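Local atomic coordinates of leucine aminopeptidase A1, chloroplastic (Solanum lycopersicum, PDB entry 5D8N), a protein that removes N-terminal amino acids, preferably leucine, from peptides as a magnesium-dependent homohexamer, acts as a protein-folding chaperone, regulates wound signalling and has a role in insect defence. Residues L260-V268 / E387-Y398; D245-A254 / P277-P287. The protein carries 1 engineered substitution. All blocks are in the same frame, centred on the assembly; numbering follows the deposited sequence. Where two conformers were deposited one is given.

Contact 1: residues L260-V268 / E387-Y398; sequences LKMGAYLAV and EGRLTLADALIY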
loop_
_atom_site.group_PDB
_atom_site.type_symbol
_atom_site.label_atom_id
_atom_site.label_comp_id
_atom_site.label_asym_id
_atom_site.label_seq_id
_atom_site.Cartn_x
_atom_site.Cartn_y
_atom_site.Cartn_z
ATOM N N LEU A 260 -15.898 -20.127 35.092
ATOM C CA LEU A 260 -16.266 -21.056 34.029
ATOM C C LEU A 260 -15.160 -21.249 32.982
ATOM O O LEU A 260 -15.351 -21.934 31.980
ATOM C CB LEU A 260 -17.560 -20.592 33.381
ATOM C CG LEU A 260 -18.796 -20.733 34.270
ATOM C CD1 LEU A 260 -19.994 -20.076 33.635
ATOM C CD2 LEU A 260 -19.116 -22.191 34.536
ATOM N N LYS A 261 -13.996 -20.676 33.262
ATOM C CA LYS A 261 -12.781 -20.907 32.504
ATOM C C LYS A 261 -12.869 -20.366 31.076
ATOM O O LYS A 261 -12.178 -20.864 30.182
ATOM C CB LYS A 261 -12.410 -22.387 32.494
ATOM C CG LYS A 261 -12.164 -22.928 33.899
ATOM C CD LYS A 261 -11.571 -24.330 33.881
ATOM C CE LYS A 261 -12.573 -25.369 33.413
ATOM N NZ LYS A 261 -11.977 -26.731 33.495
ATOM N N MET A 262 -13.581 -19.257 30.901
ATOM C CA MET A 262 -13.751 -18.679 29.573
ATOM C C MET A 262 -12.556 -17.797 29.213
ATOM O O MET A 262 -12.681 -16.584 29.040
ATOM C CB MET A 262 -15.018 -17.833 29.553
ATOM C CG MET A 262 -16.284 -18.590 29.840
ATOM S SD MET A 262 -17.714 -17.585 29.422
ATOM C CE MET A 262 -19.032 -18.615 30.041
ATOM N N GLY A 263 -11.398 -18.421 29.030
ATOM C CA GLY A 263 -10.186 -17.669 28.776
ATOM C C GLY A 263 -10.127 -16.966 27.425
ATOM O O GLY A 263 -9.412 -15.963 27.307
ATOM N N ALA A 264 -10.801 -17.502 26.403
ATOM C CA ALA A 264 -10.780 -16.861 25.098
ATOM C C ALA A 264 -11.593 -15.568 25.092
ATOM O O ALA A 264 -11.114 -14.509 24.681
ATOM C CB ALA A 264 -11.241 -17.819 24.022
ATOM N N TYR A 265 -12.789 -15.619 25.660
ATOM C CA TYR A 265 -13.634 -14.445 25.819
ATOM C C TYR A 265 -12.968 -13.390 26.706
ATOM O O TYR A 265 -12.885 -12.210 26.343
ATOM C CB TYR A 265 -14.997 -14.875 26.365
ATOM C CG TYR A 265 -15.902 -13.782 26.934
ATOM C CD1 TYR A 265 -16.220 -12.643 26.214
ATOM C CD2 TYR A 265 -16.569 -13.973 28.136
ATOM C CE1 TYR A 265 -17.169 -11.722 26.659
ATOM C CE2 TYR A 265 -17.490 -13.050 28.619
ATOM C CZ TYR A 265 -17.788 -11.919 27.882
ATOM O OH TYR A 265 -18.771 -11.065 28.347
ATOM N N LEU A 266 -12.438 -13.826 27.847
ATOM C CA LEU A 266 -11.884 -12.884 28.800
ATOM C C LEU A 266 -10.608 -12.247 28.295
ATOM O O LEU A 266 -10.352 -11.075 28.557
ATOM C CB LEU A 266 -11.663 -13.548 30.156
ATOM C CG LEU A 266 -12.966 -13.908 30.880
ATOM C CD1 LEU A 266 -12.711 -14.742 32.128
ATOM C CD2 LEU A 266 -13.679 -12.647 31.308
ATOM N N ALA A 267 -9.857 -12.955 27.468
ATOM C CA ALA A 267 -8.681 -12.333 26.864
ATOM C C ALA A 267 -9.051 -11.176 25.921
ATOM O O ALA A 267 -8.403 -10.140 25.908
ATOM C CB ALA A 267 -7.876 -13.371 26.102
ATOM N N VAL A 268 -10.105 -11.361 25.147
ATOM C CA VAL A 268 -10.544 -10.303 24.238
ATOM C C VAL A 268 -11.028 -9.122 25.039
ATOM O O VAL A 268 -10.716 -7.984 24.733
ATOM C CB VAL A 268 -11.705 -10.797 23.337
ATOM C CG1 VAL A 268 -12.225 -9.658 22.477
ATOM C CG2 VAL A 268 -11.220 -11.923 22.434
ATOM N N GLU A 387 -10.796 -11.245 16.660
ATOM C CA GLU A 387 -10.980 -11.604 18.058
ATOM C C GLU A 387 -12.412 -12.012 18.366
ATOM O O GLU A 387 -12.688 -12.688 19.354
ATOM C CB GLU A 387 -10.514 -10.464 18.968
ATOM C CG GLU A 387 -9.002 -10.287 18.932
ATOM C CD GLU A 387 -8.437 -9.297 19.950
ATOM O OE1 GLU A 387 -9.184 -8.758 20.797
ATOM O OE2 GLU A 387 -7.209 -9.071 19.896
ATOM N N GLY A 388 -13.332 -11.619 17.501
ATOM C CA GLY A 388 -14.729 -11.965 17.711
ATOM C C GLY A 388 -14.956 -13.472 17.862
ATOM O O GLY A 388 -15.714 -13.905 18.730
ATOM N N ARG A 389 -14.268 -14.263 17.037
ATOM C CA ARG A 389 -14.422 -15.699 17.065
ATOM C C ARG A 389 -13.945 -16.282 18.368
ATOM O O ARG A 389 -14.465 -17.314 18.773
ATOM C CB ARG A 389 -13.714 -16.370 15.898
ATOM C CG ARG A 389 -12.214 -16.113 15.865
ATOM C CD ARG A 389 -11.626 -16.585 14.547
ATOM N NE ARG A 389 -12.055 -15.720 13.459
ATOM C CZ ARG A 389 -11.768 -15.920 12.173
ATOM N NH1 ARG A 389 -11.121 -17.004 11.774
ATOM N NH2 ARG A 389 -12.245 -15.094 11.271
ATOM N N LEU A 390 -13.026 -15.608 19.058
ATOM C CA LEU A 390 -12.594 -16.082 20.366
ATOM C C LEU A 390 -13.749 -16.022 21.364
ATOM O O LEU A 390 -13.891 -16.900 22.211
ATOM C CB LEU A 390 -11.393 -15.306 20.923
ATOM C CG LEU A 390 -9.967 -15.712 20.532
ATOM C CD1 LEU A 390 -9.844 -15.901 19.030
ATOM C CD2 LEU A 390 -8.969 -14.659 21.001
ATOM N N THR A 391 -14.483 -14.917 21.350
ATOM C CA THR A 391 -15.606 -14.778 22.259
ATOM C C THR A 391 -16.661 -15.823 21.941
ATOM O O THR A 391 -17.304 -16.385 22.833
ATOM C CB THR A 391 -16.216 -13.369 22.246
ATOM O OG1 THR A 391 -16.862 -13.091 20.997
ATOM C CG2 THR A 391 -15.139 -12.343 22.501
ATOM N N LEU A 392 -16.853 -16.074 20.652
ATOM C CA LEU A 392 -17.819 -17.100 20.249
ATOM C C LEU A 392 -17.426 -18.497 20.682
ATOM O O LEU A 392 -18.286 -19.328 20.956
ATOM C CB LEU A 392 -18.032 -17.092 18.744
ATOM C CG LEU A 392 -18.850 -15.917 18.200
ATOM C CD1 LEU A 392 -18.719 -15.887 16.691
ATOM C CD2 LEU A 392 -20.313 -16.065 18.606
ATOM N N ALA A 393 -16.129 -18.773 20.726
ATOM C CA ALA A 393 -15.672 -20.068 21.195
ATOM C C ALA A 393 -16.245 -20.435 22.574
ATOM O O ALA A 393 -16.868 -21.477 22.765
ATOM C CB ALA A 393 -14.160 -20.084 21.218
ATOM N N ASP A 394 -16.106 -19.518 23.519
ATOM C CA ASP A 394 -16.644 -19.704 24.853
ATOM C C ASP A 394 -18.177 -19.651 24.931
ATOM O O ASP A 394 -18.798 -20.392 25.714
ATOM C CB ASP A 394 -15.999 -18.713 25.819
ATOM C CG ASP A 394 -14.571 -19.140 26.213
ATOM O OD1 ASP A 394 -14.391 -20.370 26.430
ATOM O OD2 ASP A 394 -13.682 -18.256 26.370
ATOM N N ALA A 395 -18.800 -18.816 24.104
ATOM C CA ALA A 395 -20.267 -18.794 24.057
ATOM C C ALA A 395 -20.847 -20.099 23.528
ATOM O O ALA A 395 -21.871 -20.565 23.991
ATOM C CB ALA A 395 -20.751 -17.650 23.192
ATOM N N LEU A 396 -20.176 -20.701 22.555
ATOM C CA LEU A 396 -20.646 -21.942 21.993
ATOM C C LEU A 396 -20.491 -23.098 22.974
ATOM O O LEU A 396 -21.344 -23.979 23.056
ATOM C CB LEU A 396 -19.935 -22.202 20.664
ATOM C CG LEU A 396 -20.355 -21.338 19.480
ATOM C CD1 LEU A 396 -19.376 -21.511 18.311
ATOM C CD2 LEU A 396 -21.742 -21.678 18.958
ATOM N N ILE A 397 -19.377 -23.120 23.690
ATOM C CA ILE A 397 -19.156 -24.135 24.714
ATOM C C ILE A 397 -20.253 -23.987 25.754
ATOM O O ILE A 397 -20.858 -24.971 26.140
ATOM C CB ILE A 397 -17.775 -23.969 25.365
ATOM C CG1 ILE A 397 -16.685 -24.367 24.365
ATOM C CG2 ILE A 397 -17.640 -24.839 26.604
ATOM C CD1 ILE A 397 -15.312 -23.772 24.662
ATOM N N TYR A 398 -20.558 -22.753 26.156
ATOM C CA TYR A 398 -21.610 -22.517 27.133
ATOM C C TYR A 398 -22.957 -23.001 26.623
ATOM O O TYR A 398 -23.716 -23.662 27.328
ATOM C CB TYR A 398 -21.707 -21.022 27.427
ATOM C CG TYR A 398 -22.681 -20.663 28.519
ATOM C CD1 TYR A 398 -23.996 -20.387 28.237
ATOM C CD2 TYR A 398 -22.283 -20.632 29.845
ATOM C CE1 TYR A 398 -24.895 -20.088 29.240
ATOM C CE2 TYR A 398 -23.161 -20.263 30.858
ATOM C CZ TYR A 398 -24.476 -20.026 30.547
ATOM O OH TYR A 398 -25.335 -19.599 31.535
#
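Asp394 reaches from helix 388-401 to the first turn of helix 263-269, where its OD2 accepts a nearly straight hydrogen bond from Tyr265 N (2.9 Å, 171°) on the lone pair directed away from OD1. The carboxylate thus sits at a helix N terminus, which probably favours its negative charge. Met262, at the N-cap, lays CB and CG over the Asp394 side chain and extends until CE meets Tyr398 CD2 at 3.8 Å. Thr391 OG1 sits between the backbone N and the carbonyl carbon (chi1 68°) and bonds Gly388 O at 2.7 Å. This puts CG2 anti to the carbonyl carbon, touching both the Tyr265 ring edge, 3.9 Å from CD1, and Val268 CB, about a right angle apart. The two Val268 methyls divide their contacts, CG1 3.6 Å from Glu387 OE1 and CG2 3.5 Å from Glu387 O. The axes of 263-268 and 388-398 come within 7.1 Å at 144°, consistent with the small Ala264, whose CB meets Leu390 O. In the second shell, Ser374 OG holds Asp394 OD1 and Ala355 O receives Tyr265 OH. This antiparallel helix pair abuts the M17 active site: Glu387 is a ligand of both its magnesium ions, Arg389 a predicted active-site residue.

Contact 2: residues D245-A254 / P277-P287; sequences DVISVNILDA and PYFIHLCFKTP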
loop_
_atom_site.group_PDB
_atom_site.type_symbol
_atom_site.label_atom_id
_atom_site.label_comp_id
_atom_site.label_asym_id
_atom_site.label_seq_id
_atom_site.Cartn_x
_atom_site.Cartn_y
_atom_site.Cartn_z
ATOM N N ASP A 245 -42.882 -14.110 32.749
ATOM C CA ASP A 245 -43.474 -15.428 32.935
ATOM C C ASP A 245 -43.018 -16.449 31.902
ATOM O O ASP A 245 -43.156 -17.650 32.148
ATOM C CB ASP A 245 -45.003 -15.353 32.936
ATOM C CG ASP A 245 -45.561 -14.931 31.599
ATOM O OD1 ASP A 245 -44.898 -14.157 30.886
ATOM O OD2 ASP A 245 -46.708 -15.303 31.305
ATOM N N VAL A 246 -42.345 -15.993 30.840
ATOM C CA VAL A 246 -41.765 -16.907 29.851
ATOM C C VAL A 246 -40.276 -16.735 29.537
ATOM O O VAL A 246 -39.678 -17.590 28.889
ATOM C CB VAL A 246 -42.550 -16.834 28.536
ATOM C CG1 VAL A 246 -43.963 -17.372 28.767
ATOM C CG2 VAL A 246 -42.606 -15.423 27.996
ATOM N N ILE A 247 -39.689 -15.620 29.965
ATOM C CA ILE A 247 -38.267 -15.404 29.778
ATOM C C ILE A 247 -37.584 -15.115 31.111
ATOM O O ILE A 247 -37.934 -14.176 31.811
ATOM C CB ILE A 247 -37.993 -14.274 28.758
ATOM C CG1 ILE A 247 -38.510 -14.669 27.369
ATOM C CG2 ILE A 247 -36.506 -13.973 28.710
ATOM C CD1 ILE A 247 -38.436 -13.555 26.331
ATOM N N SER A 248 -36.544 -15.889 31.407
ATOM C CA SER A 248 -35.667 -15.629 32.523
ATOM C C SER A 248 -34.324 -15.114 32.018
ATOM O O SER A 248 -33.943 -15.325 30.856
ATOM C CB SER A 248 -35.443 -16.910 33.332
ATOM O OG SER A 248 -34.782 -17.886 32.542
ATOM N N VAL A 249 -33.571 -14.491 32.919
ATOM C CA VAL A 249 -32.286 -13.911 32.542
ATOM C C VAL A 249 -31.248 -14.212 33.608
ATOM O O VAL A 249 -31.564 -14.256 34.797
ATOM C CB VAL A 249 -32.375 -12.391 32.323
ATOM C CG1 VAL A 249 -32.803 -11.676 33.607
ATOM C CG2 VAL A 249 -31.039 -11.857 31.852
ATOM N N ASN A 250 -30.030 -14.478 33.148
ATOM C CA ASN A 250 -28.861 -14.554 34.002
ATOM C C ASN A 250 -27.695 -13.841 33.311
ATOM O O ASN A 250 -27.344 -14.166 32.172
ATOM C CB ASN A 250 -28.525 -16.030 34.275
ATOM C CG ASN A 250 -27.535 -16.231 35.411
ATOM O OD1 ASN A 250 -27.344 -15.371 36.273
ATOM N ND2 ASN A 250 -26.866 -17.375 35.392
ATOM N N ILE A 251 -27.211 -12.782 33.953
ATOM C CA ILE A 251 -26.097 -12.004 33.469
ATOM C C ILE A 251 -24.872 -12.403 34.274
ATOM O O ILE A 251 -24.876 -12.277 35.498
ATOM C CB ILE A 251 -26.340 -10.497 33.658
ATOM C CG1 ILE A 251 -27.633 -10.068 32.964
ATOM C CG2 ILE A 251 -25.172 -9.691 33.107
ATOM C CD1 ILE A 251 -27.717 -10.443 31.500
ATOM N N LEU A 252 -23.867 -12.968 33.613
ATOM C CA LEU A 252 -22.617 -13.320 34.301
ATOM C C LEU A 252 -21.585 -12.210 34.131
ATOM O O LEU A 252 -21.307 -11.791 33.002
ATOM C CB LEU A 252 -22.068 -14.645 33.774
ATOM C CG LEU A 252 -23.045 -15.815 33.611
ATOM C CD1 LEU A 252 -22.269 -17.053 33.225
ATOM C CD2 LEU A 252 -23.713 -16.100 34.936
ATOM N N ASP A 253 -20.920 -11.845 35.227
ATOM C CA ASP A 253 -19.823 -10.886 35.163
ATOM C C ASP A 253 -18.469 -11.585 34.961
ATOM O O ASP A 253 -18.409 -12.795 34.740
ATOM C CB ASP A 253 -19.830 -9.953 36.390
ATOM C CG ASP A 253 -19.460 -10.656 37.693
ATOM O OD1 ASP A 253 -18.893 -11.773 37.656
ATOM O OD2 ASP A 253 -19.772 -10.081 38.754
ATOM N N ALA A 254 -17.424 -10.791 34.779
ATOM C CA ALA A 254 -16.122 -11.313 34.369
ATOM C C ALA A 254 -15.650 -12.398 35.324
ATOM O O ALA A 254 -15.048 -13.377 34.879
ATOM C CB ALA A 254 -15.083 -10.202 34.328
ATOM N N PRO A 277 -17.078 -6.435 30.653
ATOM C CA PRO A 277 -17.822 -7.386 29.853
ATOM C C PRO A 277 -18.918 -8.105 30.634
ATOM O O PRO A 277 -18.847 -8.157 31.851
ATOM C CB PRO A 277 -16.773 -8.420 29.506
ATOM C CG PRO A 277 -15.890 -8.438 30.694
ATOM C CD PRO A 277 -15.847 -7.027 31.203
ATOM N N TYR A 278 -19.984 -8.493 29.947
ATOM C CA TYR A 278 -21.093 -9.193 30.560
ATOM C C TYR A 278 -21.507 -10.305 29.620
ATOM O O TYR A 278 -21.730 -10.097 28.425
ATOM C CB TYR A 278 -22.282 -8.259 30.820
ATOM C CG TYR A 278 -21.993 -7.264 31.916
ATOM C CD1 TYR A 278 -22.028 -7.649 33.265
ATOM C CD2 TYR A 278 -21.538 -5.991 31.620
ATOM C CE1 TYR A 278 -21.605 -6.802 34.280
ATOM C CE2 TYR A 278 -21.148 -5.126 32.632
ATOM C CZ TYR A 278 -21.240 -5.511 33.958
ATOM O OH TYR A 278 -20.791 -4.665 34.946
ATOM N N PHE A 279 -21.734 -11.472 30.201
ATOM C CA PHE A 279 -22.147 -12.632 29.427
ATOM C C PHE A 279 -23.649 -12.773 29.656
ATOM O O PHE A 279 -24.105 -12.966 30.778
ATOM C CB PHE A 279 -21.346 -13.855 29.894
ATOM C CG PHE A 279 -21.548 -15.074 29.043
ATOM C CD1 PHE A 279 -22.649 -15.900 29.230
ATOM C CD2 PHE A 279 -20.565 -15.471 28.155
ATOM C CE1 PHE A 279 -22.822 -17.036 28.456
ATOM C CE2 PHE A 279 -20.732 -16.608 27.395
ATOM C CZ PHE A 279 -21.863 -17.386 27.526
ATOM N N ILE A 280 -24.401 -12.664 28.578
ATOM C CA ILE A 280 -25.842 -12.604 28.616
ATOM C C ILE A 280 -26.458 -13.950 28.296
ATOM O O ILE A 280 -26.181 -14.555 27.252
ATOM C CB ILE A 280 -26.352 -11.571 27.595
ATOM C CG1 ILE A 280 -25.852 -10.176 27.957
ATOM C CG2 ILE A 280 -27.865 -11.589 27.556
ATOM C CD1 ILE A 280 -25.991 -9.183 26.824
ATOM N N HIS A 281 -27.300 -14.419 29.213
ATOM C CA HIS A 281 -28.044 -15.663 29.026
ATOM C C HIS A 281 -29.539 -15.492 29.289
ATOM O O HIS A 281 -29.969 -15.327 30.425
ATOM C CB HIS A 281 -27.463 -16.760 29.918
ATOM C CG HIS A 281 -28.096 -18.100 29.724
ATOM N ND1 HIS A 281 -28.006 -19.106 30.665
ATOM C CD2 HIS A 281 -28.924 -18.565 28.753
ATOM C CE1 HIS A 281 -28.649 -20.174 30.219
ATOM N NE2 HIS A 281 -29.235 -19.867 29.073
ATOM N N LEU A 282 -30.327 -15.468 28.229
ATOM C CA LEU A 282 -31.786 -15.471 28.358
ATOM C C LEU A 282 -32.288 -16.855 28.018
ATOM O O LEU A 282 -31.690 -17.555 27.186
ATOM C CB LEU A 282 -32.422 -14.496 27.375
ATOM C CG LEU A 282 -32.098 -13.019 27.554
ATOM C CD1 LEU A 282 -32.601 -12.217 26.360
ATOM C CD2 LEU A 282 -32.760 -12.503 28.813
ATOM N N CYS A 283 -33.375 -17.248 28.670
ATOM C CA CYS A 283 -34.046 -18.505 28.357
ATOM C C CYS A 283 -35.549 -18.314 28.224
ATOM O O CYS A 283 -36.199 -17.818 29.152
ATOM C CB CYS A 283 -33.784 -19.550 29.437
ATOM S SG CYS A 283 -34.442 -21.185 28.979
ATOM N N PHE A 284 -36.076 -18.673 27.060
ATOM C CA PHE A 284 -37.504 -18.660 26.821
ATOM C C PHE A 284 -38.060 -20.058 26.996
ATOM O O PHE A 284 -37.534 -21.004 26.399
ATOM C CB PHE A 284 -37.860 -18.154 25.416
ATOM C CG PHE A 284 -39.282 -18.438 25.033
ATOM C CD1 PHE A 284 -40.280 -17.575 25.391
ATOM C CD2 PHE A 284 -39.625 -19.646 24.430
ATOM C CE1 PHE A 284 -41.595 -17.896 25.143
ATOM C CE2 PHE A 284 -40.947 -19.988 24.203
ATOM C CZ PHE A 284 -41.935 -19.102 24.567
ATOM N N LYS A 285 -39.237 -20.122 27.620
ATOM C CA LYS A 285 -39.972 -21.372 27.836
ATOM C C LYS A 285 -41.377 -21.021 28.344
ATOM O O LYS A 285 -41.457 -20.286 29.327
ATOM C CB LYS A 285 -39.197 -22.069 28.971
ATOM C CG LYS A 285 -39.591 -23.458 29.412
ATOM C CD LYS A 285 -38.476 -24.114 30.220
ATOM C CE LYS A 285 -38.015 -23.362 31.471
ATOM N NZ LYS A 285 -36.657 -22.736 31.359
ATOM N N THR A 286 -42.463 -21.534 27.761
ATOM C CA THR A 286 -43.776 -21.445 28.438
ATOM C C THR A 286 -43.829 -22.408 29.640
ATOM O O THR A 286 -43.125 -23.418 29.653
ATOM C CB THR A 286 -44.972 -21.766 27.530
ATOM O OG1 THR A 286 -44.766 -23.048 26.933
ATOM C CG2 THR A 286 -45.140 -20.721 26.449
ATOM N N PRO A 287 -44.543 -22.029 30.715
ATOM C CA PRO A 287 -44.515 -22.816 31.962
ATOM C C PRO A 287 -45.148 -24.220 31.851
ATOM O O PRO A 287 -44.953 -25.071 32.713
ATOM C CB PRO A 287 -45.350 -21.982 32.935
ATOM C CG PRO A 287 -45.437 -20.626 32.338
ATOM C CD PRO A 287 -45.297 -20.770 30.847
HETATM O O HOH W 1 -42.159 -20.291 31.753
HETATM O O HOH W 2 -28.121 -19.207 33.558
HETATM O O HOH W 3 -17.783 -7.812 34.339
#
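Val246 O is approached by two groups of the 277-287 segment: Lys285 N donates a hydrogen bond to it at 2.9 Å, and Phe284 CA adds a C-H...O contact at 3.2 Å. Six more backbone bonds follow along the antiparallel strands, in reciprocal pairs joining Ser248 with Cys283, Asn250 with His281 and Leu252 with Phe279. Strand 247-252 forms one border of the mixed eight-stranded sheet of the catalytic domain, while strand 278-284 is also bonded on its other side to strand 347-358. The non-hydrogen-bonded pairs carry the apolar face turned to helix 229-242. There Leu282 CD2 presses on Val249 CB at 3.5 Å, and Ile247 CG1 meets the edge of the Phe284 ring at CD1. Ile251 CG1 stands anti to the carbonyl carbon, and a turn at chi2 (-54°) brings CD1 to within 4.0 Å of Ile280 CG1. On the opposite face, Phe279 CG stands anti to the backbone N (chi1 -172°); CB rests beside Leu252 CB while the ring continues toward Met262 and Tyr398. A water links Asn250 ND2 to His281 ND1, whereas His281 NE2 is bonded to His350 ND1. Beyond the Leu252-Phe279 pair, another water accepts from Ala254 N and donates to Pro277 O at 2.7 Å.

How the contacts relate
From the N terminus, the chain enters contact 2 with strand 247-252, passes through helix 254-259 into the first segment of contact 1, and returns in strand 278-284. Contact 2 thereby closes a loop of 22 residues that holds both short helices. Contact 1 closes a far longer one, 118 residues that include strands 293-305 and 347-358, when helix 388-401 arrives. The segments alternate along the chain, so the two closures cross rather than nest. They also touch in space: Tyr265 OH packs against Pro277 CB at 3.5 Å, and Tyr398 OH approaches His281 ND1 to 2.9 Å. Together they tie the border of the catalytic sheet to the helix that follows metal ligand Glu387.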